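Local structure of protein adenylyltransferase (Bartonella henselae str. Houston-1, 5NH2) at residues Ser190-Glu195 against Leu199-His204. The protein transfers AMP from ATP to tyrosine or threonine residues of host target proteins during infection, through its fido domain. Numbering follows the deposited sequence.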
loop_
_atom_site.group_PDB
_atom_site.type_symbol
_atom_site.label_atom_id
_atom_site.label_comp_id
_atom_site.label_asym_id
_atom_site.label_seq_id
_atom_site.Cartn_x
_atom_site.Cartn_y
_atom_site.Cartn_z
ATOM N N SER A 190 -4.552 -9.548 6.376
ATOM C CA SER A 190 -5.968 -9.241 6.180
ATOM C C SER A 190 -6.838 -10.465 6.415
ATOM O O SER A 190 -7.890 -10.363 7.054
ATOM C CB SER A 190 -6.238 -8.720 4.755
ATOM O OG SER A 190 -5.325 -7.703 4.404
ATOM N N VAL A 191 -6.443 -11.632 5.880
ATOM C CA VAL A 191 -7.351 -12.753 6.075
ATOM C C VAL A 191 -7.265 -13.269 7.504
ATOM O O VAL A 191 -8.255 -13.815 8.026
ATOM C CB VAL A 191 -7.184 -13.896 5.035
ATOM C CG1 VAL A 191 -6.666 -13.416 3.653
ATOM C CG2 VAL A 191 -6.519 -15.169 5.604
ATOM N N ALA A 192 -6.125 -13.092 8.187
ATOM C CA ALA A 192 -6.142 -13.398 9.620
ATOM C C ALA A 192 -7.224 -12.571 10.305
ATOM O O ALA A 192 -8.023 -13.113 11.073
ATOM C CB ALA A 192 -4.778 -13.168 10.269
ATOM N N VAL A 193 -7.343 -11.276 9.954
ATOM C CA VAL A 193 -8.433 -10.488 10.540
ATOM C C VAL A 193 -9.793 -11.056 10.132
ATOM O O VAL A 193 -10.643 -11.361 10.974
ATOM C CB VAL A 193 -8.358 -9.007 10.127
ATOM C CG1 VAL A 193 -9.524 -8.287 10.808
ATOM C CG2 VAL A 193 -7.049 -8.356 10.518
ATOM N N ALA A 194 -10.040 -11.114 8.817
ATOM C CA ALA A 194 -11.391 -11.299 8.307
ATOM C C ALA A 194 -11.882 -12.714 8.532
ATOM O O ALA A 194 -13.065 -12.926 8.780
ATOM C CB ALA A 194 -11.461 -10.965 6.813
ATOM N N GLU A 195 -10.989 -13.679 8.493
ATOM C CA GLU A 195 -11.329 -15.091 8.616
ATOM C C GLU A 195 -11.190 -15.599 10.055
ATOM O O GLU A 195 -12.057 -16.360 10.512
ATOM C CB GLU A 195 -10.502 -15.933 7.626
ATOM C CG GLU A 195 -10.863 -17.409 7.555
ATOM C CD GLU A 195 -12.268 -17.679 7.004
ATOM O OE1 GLU A 195 -12.902 -18.667 7.450
ATOM O OE2 GLU A 195 -12.729 -16.908 6.130
ATOM N N LEU A 199 -5.887 -10.529 15.364
ATOM C CA LEU A 199 -5.296 -9.231 15.046
ATOM C C LEU A 199 -3.768 -9.226 15.018
ATOM O O LEU A 199 -3.186 -8.297 14.437
ATOM C CB LEU A 199 -5.736 -8.175 16.060
ATOM C CG LEU A 199 -7.159 -7.625 15.992
ATOM C CD1 LEU A 199 -7.240 -6.393 16.898
ATOM C CD2 LEU A 199 -7.474 -7.272 14.570
ATOM N N GLU A 200 -3.110 -10.231 15.618
ATOM C CA GLU A 200 -1.648 -10.196 15.754
ATOM C C GLU A 200 -0.928 -9.947 14.449
ATOM O O GLU A 200 -0.164 -8.957 14.381
ATOM C CB GLU A 200 -1.137 -11.485 16.406
ATOM C CG GLU A 200 -0.846 -11.285 17.849
ATOM C CD GLU A 200 -0.537 -12.576 18.536
ATOM O OE1 GLU A 200 -0.895 -12.726 19.727
ATOM O OE2 GLU A 200 0.050 -13.445 17.858
ATOM N N PRO A 201 -1.122 -10.720 13.367
ATOM C CA PRO A 201 -0.364 -10.440 12.131
ATOM C C PRO A 201 -0.471 -8.989 11.694
ATOM O O PRO A 201 0.548 -8.401 11.336
ATOM C CB PRO A 201 -0.975 -11.419 11.114
ATOM C CG PRO A 201 -1.515 -12.536 11.945
ATOM C CD PRO A 201 -2.035 -11.878 13.193
ATOM N N MET A 202 -1.667 -8.387 11.764
ATOM C CA MET A 202 -1.832 -6.979 11.398
ATOM C C MET A 202 -1.108 -6.028 12.361
ATOM O O MET A 202 -0.437 -5.077 11.921
ATOM C CB MET A 202 -3.310 -6.613 11.315
ATOM C CG MET A 202 -3.492 -5.231 10.633
ATOM S SD MET A 202 -3.128 -5.142 8.826
ATOM C CE MET A 202 -4.604 -5.984 8.185
ATOM N N GLN A 203 -1.226 -6.263 13.672
ATOM C CA GLN A 203 -0.445 -5.483 14.637
ATOM C C GLN A 203 1.075 -5.572 14.363
ATOM O O GLN A 203 1.793 -4.569 14.478
ATOM C CB GLN A 203 -0.773 -5.954 16.077
ATOM C CG GLN A 203 -2.214 -5.674 16.581
ATOM C CD GLN A 203 -2.663 -6.642 17.717
ATOM O OE1 GLN A 203 -1.969 -7.610 18.016
ATOM N NE2 GLN A 203 -3.823 -6.367 18.345
ATOM N N HIS A 204 1.582 -6.766 14.011
ATOM C CA HIS A 204 3.006 -6.956 13.708
ATOM C C HIS A 204 3.401 -6.226 12.416
ATOM O O HIS A 204 4.442 -5.532 12.364
ATOM C CB HIS A 204 3.296 -8.462 13.628
ATOM C CG HIS A 204 4.726 -8.808 13.332
ATOM N ND1 HIS A 204 5.111 -10.058 12.881
ATOM C CD2 HIS A 204 5.868 -8.080 13.432
ATOM C CE1 HIS A 204 6.424 -10.080 12.703
ATOM N NE2 HIS A 204 6.906 -8.891 13.025
#
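Ser190-Glu195 and Leu199-His204 face each other across a short helical hairpin of the fido domain, their helix axes 8.5 Å apart at closest approach and running roughly antiparallel, at 145°. At the closed end, near the turn, the Val193 and Leu199 CA atoms are 5.6 Å apart; farther on, Ser190 CA and Met202 CA are 7.0 Å apart. No hydrogen bond spans the two segments, and the contact is apolar. Ala192 points its methyl at the proline ring of the second helix, with CB 3.7 Å from Pro201 CG. The bridging side chain is Met202: CG lies anti to the backbone N (chi1 -168°), and the chain then bends at chi2 and chi3, bringing CE across the gap to 4.0 Å from Ser190 N. The same methyl also lies 4.1 Å from Val193 CG2. That valine branch also faces Leu199, whose CB starts away from the first helix but whose CD2 swings back to 4.2 Å from Val193 CG2. Ser190 OG hydrogen-bonds Met186 O of its own helix, and its side chain is about 7 Å from that of Arg98, a probable ATP-binding residue. A backbone hydrogen bond between Ala192 and Asp198 ties the turn, while Asp198 OD1 accepts from Glu200 N. Asn145 of helix 133-150 touches Val193, Leu199 and Met202, and His204 NE2 hydrogen-bonds Val239 O of strand 237-239, linking the hairpin to the five-stranded sheet.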